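PDB 4AC1: endo-N-acetyl-beta-D-glucosaminidase from Hypocrea jecorina, which hydrolyses N-linked glycans as a glycoside hydrolase family 18 endoglycosidase and is responsible for deglycosylating the cellulases of the same fungus. Local coordinates for residues F90-Q93 with T94-P98; M130-Q133 with G134-R137. All blocks are in the same frame, centred on the assembly; numbering follows the deposited sequence.

Contact 1 (F90-Q93 with T94-P98); sequences FNTQ and TLDSP
D96 sets its CB against two carbonyl oxygens, 3.2 Å from both F90 O and N91 O, and with CG anti to its backbone N (chi1 -151°) the carboxylate is carried on to S131, whose OG bonds to OD1. Obliquely to the F90 ring, L95 brings up CD1, 4.3 Å from CE1. On T94 the hydroxyl lies between its own N and carbonyl carbon (chi1 59°), bonded to G88 O. Replacing T94 by a valine would probably leave G88 O without this partner and loosen the tie to the preceding loop. N91 and T94 are the ends of a type I beta turn, and a second one, T94 to S97, follows directly. N91 O accepts two backbone bonds, from T94 N at 3.1 Å and D96 N at 2.9 Å. At the far end S97 CA makes a CA-H...O contact of 3.2 Å with T92 O, and a water donates to that oxygen while also bonding S97 OG, which has a further partner in D99 N. Two donors on opposite faces of N91 O thus fix the consecutive turns, while the polar ends of D96 and T94 are spent on S131 and G88 and tie the loop to its surroundings.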
loop_
_atom_site.group_PDB
_atom_site.type_symbol
_atom_site.label_atom_id
_atom_site.label_comp_id
_atom_site.label_asym_id
_atom_site.label_seq_id
_atom_site.Cartn_x
_atom_site.Cartn_y
_atom_site.Cartn_z
ATOM N N PHE A 90 -5.134 -15.101 1.199
ATOM C CA PHE A 90 -6.509 -14.727 1.552
ATOM C C PHE A 90 -7.535 -15.779 1.163
ATOM O O PHE A 90 -8.723 -15.475 1.042
ATOM C CB PHE A 90 -6.889 -13.379 0.906
ATOM C CG PHE A 90 -5.950 -12.253 1.240
ATOM C CD1 PHE A 90 -5.775 -11.819 2.558
ATOM C CD2 PHE A 90 -5.232 -11.628 0.230
ATOM C CE1 PHE A 90 -4.897 -10.781 2.853
ATOM C CE2 PHE A 90 -4.358 -10.601 0.522
ATOM C CZ PHE A 90 -4.188 -10.180 1.820
ATOM N N ASN A 91 -7.089 -17.014 0.956
ATOM C CA ASN A 91 -8.020 -18.063 0.562
ATOM C C ASN A 91 -8.491 -18.902 1.751
ATOM O O ASN A 91 -8.115 -18.648 2.897
ATOM C CB ASN A 91 -7.485 -18.905 -0.618
ATOM C CG ASN A 91 -6.253 -19.739 -0.263
ATOM O OD1 ASN A 91 -5.417 -20.030 -1.128
ATOM N ND2 ASN A 91 -6.147 -20.140 0.980
ATOM N N THR A 92 -9.349 -19.878 1.470
ATOM C CA THR A 92 -9.949 -20.701 2.523
ATOM C C THR A 92 -8.955 -21.651 3.227
ATOM O O THR A 92 -9.300 -22.279 4.231
ATOM C CB THR A 92 -11.170 -21.494 1.998
ATOM O OG1 THR A 92 -10.818 -22.173 0.791
ATOM C CG2 THR A 92 -12.334 -20.550 1.718
ATOM N N GLN A 93 -7.735 -21.736 2.702
ATOM C CA GLN A 93 -6.663 -22.540 3.307
ATOM C C GLN A 93 -5.877 -21.728 4.340
ATOM O O GLN A 93 -5.178 -22.294 5.188
ATOM C CB GLN A 93 -5.719 -23.086 2.228
ATOM C CG GLN A 93 -6.264 -24.285 1.465
ATOM C CD GLN A 93 -7.402 -23.940 0.525
ATOM O OE1 GLN A 93 -8.554 -24.306 0.766
ATOM N NE2 GLN A 93 -7.085 -23.229 -0.555
ATOM N N THR A 94 -5.986 -20.399 4.268
ATOM C CA THR A 94 -5.218 -19.518 5.148
ATOM C C THR A 94 -6.136 -18.506 5.859
ATOM O O THR A 94 -6.923 -18.896 6.723
ATOM C CB THR A 94 -4.032 -18.854 4.408
ATOM O OG1 THR A 94 -4.528 -18.106 3.298
ATOM C CG2 THR A 94 -3.042 -19.908 3.903
ATOM N N LEU A 95 -6.057 -17.221 5.508
ATOM C CA LEU A 95 -6.736 -16.200 6.313
ATOM C C LEU A 95 -8.251 -16.136 6.099
ATOM O O LEU A 95 -8.950 -15.499 6.877
ATOM C CB LEU A 95 -6.079 -14.821 6.140
ATOM C CG LEU A 95 -4.615 -14.654 6.583
ATOM C CD1 LEU A 95 -4.135 -13.245 6.256
ATOM C CD2 LEU A 95 -4.436 -14.948 8.062
ATOM N N ASP A 96 -8.750 -16.810 5.060
ATOM C CA ASP A 96 -10.195 -16.934 4.860
ATOM C C ASP A 96 -10.703 -18.296 5.335
ATOM O O ASP A 96 -11.793 -18.709 4.947
ATOM C CB ASP A 96 -10.563 -16.714 3.384
ATOM C CG ASP A 96 -11.957 -16.134 3.189
ATOM O OD1 ASP A 96 -12.532 -15.599 4.150
ATOM O OD2 ASP A 96 -12.441 -16.198 2.041
ATOM N N SER A 97 -9.931 -18.986 6.178
ATOM C CA SER A 97 -10.324 -20.338 6.599
ATOM C C SER A 97 -11.538 -20.341 7.507
ATOM O O SER A 97 -11.578 -19.582 8.472
ATOM C CB SER A 97 -9.198 -21.044 7.346
ATOM O OG SER A 97 -9.620 -22.343 7.748
ATOM N N PRO A 98 -12.507 -21.245 7.235
ATOM C CA PRO A 98 -13.631 -21.432 8.154
ATOM C C PRO A 98 -13.287 -22.322 9.366
ATOM O O PRO A 98 -14.135 -22.532 10.248
ATOM C CB PRO A 98 -14.686 -22.103 7.271
ATOM C CG PRO A 98 -13.909 -22.879 6.288
ATOM C CD PRO A 98 -12.638 -22.092 6.034
HETATM O O HOH W 1 -9.337 -24.318 5.960
#

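Contact 2 (M130-Q133 with G134-R137)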
loop_
_atom_site.group_PDB
_atom_site.type_symbol
_atom_site.label_atom_id
_atom_site.label_comp_id
_atom_site.label_asym_id
_atom_site.label_seq_id
_atom_site.Cartn_x
_atom_site.Cartn_y
_atom_site.Cartn_z
ATOM N N MET A 130 -11.841 -12.936 -1.397
ATOM C CA MET A 130 -11.925 -13.255 0.030
ATOM C C MET A 130 -13.346 -12.930 0.475
ATOM O O MET A 130 -13.918 -11.936 0.015
ATOM C CB MET A 130 -10.915 -12.430 0.840
ATOM C CG MET A 130 -10.849 -12.787 2.303
ATOM S SD MET A 130 -9.656 -11.760 3.167
ATOM C CE MET A 130 -9.309 -12.783 4.610
ATOM N N SER A 131 -13.911 -13.748 1.361
ATOM C CA SER A 131 -15.278 -13.531 1.835
ATOM C C SER A 131 -15.377 -12.242 2.623
ATOM O O SER A 131 -14.383 -11.763 3.187
ATOM C CB SER A 131 -15.762 -14.708 2.691
ATOM O OG SER A 131 -15.096 -14.718 3.945
ATOM N N GLN A 132 -16.583 -11.680 2.657
ATOM C CA GLN A 132 -16.864 -10.533 3.511
ATOM C C GLN A 132 -16.539 -10.808 4.974
ATOM O O GLN A 132 -15.916 -9.980 5.651
ATOM C CB GLN A 132 -18.326 -10.104 3.386
ATOM C CG GLN A 132 -18.567 -8.681 3.871
ATOM C CD GLN A 132 -18.025 -7.656 2.885
ATOM O OE1 GLN A 132 -18.346 -7.703 1.700
ATOM N NE2 GLN A 132 -17.176 -6.736 3.368
ATOM N N GLN A 133 -16.971 -11.971 5.463
ATOM C CA GLN A 133 -16.713 -12.338 6.848
ATOM C C GLN A 133 -15.204 -12.399 7.126
ATOM O O GLN A 133 -14.741 -11.979 8.187
ATOM C CB GLN A 133 -17.354 -13.686 7.172
ATOM C CG GLN A 133 -17.242 -14.052 8.639
ATOM C CD GLN A 133 -17.679 -15.468 8.948
ATOM O OE1 GLN A 133 -17.968 -16.256 8.048
ATOM N NE2 GLN A 133 -17.712 -15.806 10.235
ATOM N N GLY A 134 -14.462 -12.952 6.171
ATOM C CA GLY A 134 -13.012 -13.091 6.313
ATOM C C GLY A 134 -12.263 -11.765 6.417
ATOM O O GLY A 134 -11.437 -11.573 7.317
ATOM N N ILE A 135 -12.549 -10.832 5.509
ATOM C CA ILE A 135 -11.860 -9.537 5.561
ATOM C C ILE A 135 -12.283 -8.750 6.785
ATOM O O ILE A 135 -11.448 -8.126 7.442
ATOM C CB ILE A 135 -11.995 -8.691 4.241
ATOM C CG1 ILE A 135 -11.014 -7.506 4.243
ATOM C CG2 ILE A 135 -13.432 -8.221 4.014
ATOM C CD1 ILE A 135 -9.535 -7.933 4.315
ATOM N N ASP A 136 -13.576 -8.797 7.109
ATOM C CA ASP A 136 -14.063 -8.085 8.287
ATOM C C ASP A 136 -13.363 -8.584 9.560
ATOM O O ASP A 136 -12.937 -7.788 10.404
ATOM C CB ASP A 136 -15.586 -8.223 8.436
ATOM C CG ASP A 136 -16.388 -7.501 7.342
ATOM O OD1 ASP A 136 -15.837 -6.917 6.378
ATOM O OD2 ASP A 136 -17.636 -7.535 7.447
ATOM N N ARG A 137 -13.260 -9.909 9.699
ATOM C CA ARG A 137 -12.587 -10.518 10.835
ATOM C C ARG A 137 -11.125 -10.108 10.884
ATOM O O ARG A 137 -10.618 -9.754 11.939
ATOM C CB ARG A 137 -12.702 -12.042 10.773
ATOM C CG ARG A 137 -11.860 -12.767 11.824
ATOM C CD ARG A 137 -12.036 -14.271 11.798
ATOM N NE ARG A 137 -11.618 -14.874 10.536
ATOM C CZ ARG A 137 -11.744 -16.167 10.246
ATOM N NH1 ARG A 137 -12.296 -16.988 11.130
ATOM N NH2 ARG A 137 -11.337 -16.635 9.073
#
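M130 to R137 run through the N-cap into the first turn of helix 132-146, a local contact in which S131 is the N-cap. Its OG, placed between the backbone N and carbonyl carbon (chi1 71°), accepts from G134 N at 2.9 Å, while S131 O receives I135 N in the first of three successive i to i+4 backbone bonds. OG has a second partner in D96 OD1. M130, extended along its whole length, lies along the first turn: CE is 3.6 Å from G134 C, and SD meets I135 CD1 at 4.0 Å. Q132, on the flank facing helix 172-179, bends at chi2 and crosses D136 obliquely. Its NE2 donates to D136 OD1 over 3.3 Å, on the syn side though tilted out of the carboxylate plane, and nearly straight at 164°, although the amide and carboxylate planes are 54° apart. The other end of that amide, OE1, takes the N-H of S171, which fixes the amide's rotation. The helix connects parallel strands 121-125 and 151-154 in a beta-alpha-beta unit of the family 18 barrel; Q132 and D136 lean on helix 172-179, while R137 bonds through NH2 to S97 O and makes a cation-pi contact with F103 of helix 100-116.

Contacts 1 and 2, with centres 9 Å apart, follow one another along the chain and touch directly. The loop of contact 1 leads from strand 77-83 into helix 100-116, and it meets the start of the next barrel helix through two probable hydrogen bonds: D96 OD1 to S131 OG at 2.7 Å and R137 NH2 to S97 O at 3.0 Å. The F90 side chain also touches M130. It lies about 6 Å from the side chain of D125, a zinc-site residue though no zinc is bound to it here, and about 7 Å from that of E127, which with Q189 holds a zinc. Both belong to the family 18 DxDxE motif, whose glutamate is the probable general acid, so contact 1 lies close to the probable catalytic centre. In contact 2 the I135 side chain is about 9 Å from that of D125.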